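Local coordinates for molybdenum ABC transporter, periplasmic molybdenum-binding protein (Vibrio cholerae, PDB 4RXL) that binds tungstate, and probably molybdate, as the periplasmic solute-binding component of an ABC transporter for these oxyanions, at residues L21-Y25 / E210-L215. Sequence-based numbering, arbitrary orientation.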
ATOM      1  N   LEU A  21      11.308  -1.900  11.066  1.00 19.81           N
ATOM      2  CA  LEU A  21      11.925  -3.223  10.949  1.00 20.24           C
ATOM      3  C   LEU A  21      13.429  -3.167  10.716  1.00 22.65           C
ATOM      4  O   LEU A  21      14.176  -3.919  11.355  1.00 23.89           O
ATOM      5  CB  LEU A  21      11.248  -4.052   9.876  1.00 23.81           C
ATOM      6  CG  LEU A  21       9.787  -4.458  10.124  1.00 23.66           C
ATOM      7  CD1 LEU A  21       9.074  -4.826   8.846  1.00 21.64           C
ATOM      8  CD2 LEU A  21       9.702  -5.617  11.116  1.00 24.22           C
ATOM      9  N   VAL A  22      13.857  -2.256   9.838  1.00 19.71           N
ATOM     10  CA  VAL A  22      15.284  -1.984   9.615  1.00 24.09           C
ATOM     11  C   VAL A  22      15.978  -1.548  10.900  1.00 24.82           C
ATOM     12  O   VAL A  22      17.052  -2.026  11.213  1.00 26.67           O
ATOM     13  CB  VAL A  22      15.474  -0.904   8.530  1.00 21.57           C
ATOM     14  CG1 VAL A  22      16.898  -0.399   8.490  1.00 23.16           C
ATOM     15  CG2 VAL A  22      15.099  -1.456   7.162  1.00 27.46           C
ATOM     16  N   ALA A  23      15.332  -0.657  11.652  1.00 23.59           N
ATOM     17  CA  ALA A  23      15.870  -0.156  12.892  1.00 28.22           C
ATOM     18  C   ALA A  23      16.063  -1.273  13.921  1.00 30.95           C
ATOM     19  O   ALA A  23      17.096  -1.346  14.562  1.00 35.74           O
ATOM     20  CB  ALA A  23      14.964   0.927  13.447  1.00 28.04           C
ATOM     21  N   ASP A  24      15.061  -2.132  14.066  1.00 25.96           N
ATOM     22  CA  ASP A  24      15.086  -3.239  15.026  1.00 33.12           C
ATOM     23  C   ASP A  24      16.192  -4.226  14.651  1.00 37.03           C
ATOM     24  O   ASP A  24      17.045  -4.551  15.450  1.00 43.36           O
ATOM     25  CB  ASP A  24      13.714  -3.933  15.037  1.00 31.10           C
ATOM     26  CG  ASP A  24      13.610  -5.050  16.089  1.00 39.98           C
ATOM     27  OD1 ASP A  24      13.804  -4.762  17.282  1.00 44.85           O
ATOM     28  OD2 ASP A  24      13.296  -6.204  15.719  1.00 34.49           O
ATOM     29  N   TYR A  25      16.150  -4.696  13.414  1.00 27.90           N
ATOM     30  CA  TYR A  25      17.171  -5.590  12.869  1.00 33.82           C
ATOM     31  C   TYR A  25      18.582  -5.015  12.942  1.00 34.88           C
ATOM     32  O   TYR A  25      19.523  -5.755  13.218  1.00 34.90           O
ATOM     33  CB  TYR A  25      16.844  -5.909  11.407  1.00 33.15           C
ATOM     34  CG  TYR A  25      17.607  -7.071  10.819  1.00 36.59           C
ATOM     35  CD1 TYR A  25      17.336  -8.362  11.223  1.00 33.07           C
ATOM     36  CD2 TYR A  25      18.571  -6.877   9.832  1.00 37.45           C
ATOM     37  CE1 TYR A  25      18.024  -9.442  10.695  1.00 57.02           C
ATOM     38  CE2 TYR A  25      19.245  -7.947   9.276  1.00 37.27           C
ATOM     39  CZ  TYR A  25      18.976  -9.231   9.725  1.00 45.66           C
ATOM     40  OH  TYR A  25      19.635 -10.310   9.198  1.00 51.23           O
ATOM     41  N   GLU A 210      18.682 -14.199   5.496  1.00 40.07           N
ATOM     42  CA  GLU A 210      18.588 -13.843   6.922  1.00 29.80           C
ATOM     43  C   GLU A 210      17.590 -12.695   7.156  1.00 28.44           C
ATOM     44  O   GLU A 210      16.853 -12.702   8.135  1.00 33.63           O
ATOM     45  CB  GLU A 210      19.954 -13.483   7.486  1.00 44.74           C
ATOM     46  CG  GLU A 210      20.912 -14.670   7.494  1.00 56.25           C
ATOM     47  CD  GLU A 210      22.326 -14.310   7.901  1.00 90.74           C
ATOM     48  OE1 GLU A 210      23.245 -15.091   7.560  1.00 63.61           O
ATOM     49  OE2 GLU A 210      22.518 -13.261   8.558  1.00104.06           O
ATOM     50  N   TRP A 211      17.556 -11.725   6.258  1.00 31.73           N
ATOM     51  CA  TRP A 211      16.529 -10.679   6.337  1.00 29.57           C
ATOM     52  C   TRP A 211      15.121 -11.253   6.253  1.00 34.77           C
ATOM     53  O   TRP A 211      14.229 -10.890   7.035  1.00 30.46           O
ATOM     54  CB  TRP A 211      16.703  -9.627   5.232  1.00 32.83           C
ATOM     55  CG  TRP A 211      17.020  -8.296   5.772  1.00 52.24           C
ATOM     56  CD1 TRP A 211      18.254  -7.705   5.874  1.00 74.24           C
ATOM     57  CD2 TRP A 211      16.088  -7.379   6.337  1.00 45.06           C
ATOM     58  NE1 TRP A 211      18.136  -6.461   6.458  1.00 80.71           N
ATOM     59  CE2 TRP A 211      16.815  -6.243   6.755  1.00109.33           C
ATOM     60  CE3 TRP A 211      14.710  -7.407   6.531  1.00 57.92           C
ATOM     61  CZ2 TRP A 211      16.198  -5.151   7.349  1.00 98.11           C
ATOM     62  CZ3 TRP A 211      14.103  -6.319   7.117  1.00 57.27           C
ATOM     63  CH2 TRP A 211      14.839  -5.216   7.524  1.00 43.07           C
ATOM     64  N   VAL A 212      14.927 -12.130   5.276  1.00 28.40           N
ATOM     65  CA  VAL A 212      13.628 -12.769   5.043  1.00 26.60           C
ATOM     66  C   VAL A 212      13.202 -13.565   6.294  1.00 26.48           C
ATOM     67  O   VAL A 212      12.045 -13.474   6.734  1.00 29.11           O
ATOM     68  CB  VAL A 212      13.694 -13.637   3.763  1.00 25.70           C
ATOM     69  CG1 VAL A 212      12.494 -14.571   3.653  1.00 31.41           C
ATOM     70  CG2 VAL A 212      13.801 -12.729   2.538  1.00 27.11           C
ATOM     71  N   ALA A 213      14.141 -14.311   6.880  1.00 27.39           N
ATOM     72  CA  ALA A 213      13.876 -15.078   8.107  1.00 31.09           C
ATOM     73  C   ALA A 213      13.401 -14.155   9.234  1.00 29.63           C
ATOM     74  O   ALA A 213      12.440 -14.475   9.941  1.00 32.73           O
ATOM     75  CB  ALA A 213      15.107 -15.870   8.539  1.00 36.75           C
ATOM     76  N   TYR A 214      14.047 -12.996   9.371  1.00 32.43           N
ATOM     77  CA  TYR A 214      13.645 -12.021  10.376  1.00 26.82           C
ATOM     78  C   TYR A 214      12.253 -11.453  10.062  1.00 24.40           C
ATOM     79  O   TYR A 214      11.407 -11.368  10.967  1.00 28.64           O
ATOM     80  CB  TYR A 214      14.685 -10.891  10.524  1.00 32.30           C
ATOM     81  CG  TYR A 214      14.156  -9.701  11.299  1.00 27.04           C
ATOM     82  CD1 TYR A 214      14.056  -9.723  12.692  1.00 30.40           C
ATOM     83  CD2 TYR A 214      13.685  -8.581  10.632  1.00 25.48           C
ATOM     84  CE1 TYR A 214      13.541  -8.640  13.388  1.00 29.97           C
ATOM     85  CE2 TYR A 214      13.177  -7.501  11.318  1.00 26.82           C
ATOM     86  CZ  TYR A 214      13.100  -7.532  12.679  1.00 26.92           C
ATOM     87  OH  TYR A 214      12.572  -6.449  13.337  1.00 33.82           O
ATOM     88  N   LEU A 215      11.994 -11.115   8.804  1.00 25.07           N
ATOM     89  CA  LEU A 215      10.681 -10.506   8.431  1.00 26.00           C
ATOM     90  C   LEU A 215       9.496 -11.445   8.674  1.00 29.05           C
ATOM     91  O   LEU A 215       8.376 -10.990   8.889  1.00 34.03           O
ATOM     92  CB  LEU A 215      10.677 -10.014   6.973  1.00 22.04           C
ATOM     93  CG  LEU A 215      11.549  -8.775   6.750  1.00 27.70           C
ATOM     94  CD1 LEU A 215      11.741  -8.534   5.263  1.00 37.10           C
ATOM     95  CD2 LEU A 215      10.971  -7.545   7.456  1.00 27.43           C
TER
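Y25 and Y214 both carry CG anti to the backbone N (chi1 -166° and 166°), and these torsions send each ring across to the opposite helix, the two side chains sliding past each other in opposite directions. Y25 thereby reaches between W211 and Y214, a worked example of how aromatic side chains can bridge segments, here 21-25 and 210-215, whose axes approach to 11.5 Å. Its CD1 lies over one face of the Y214 ring, 3.5 Å from CG, and its CB makes a CH-pi contact with that ring. Over a face of the W211 indole, Y25 CE2 comes to 3.4 Å from NE1; the Y25 ring and the five-membered ring are inclined at 46°. The phenol of Y214 ends at D24, where OH donates a short 2.5 Å hydrogen bond to the anti lone pair of OD2. L21 CD1 meets L215 CD2 at 3.6 Å, while V22 CG2 packs on W211 CH2 at 3.8 Å. H29 stacks on Y25, and I223 of helix 218-226 touches L21, D24 and Y214. With the L21 side chain about 13 Å from the tungstate, this aromatic cluster joins an early and a late helix of a periplasmic-binding-protein fold.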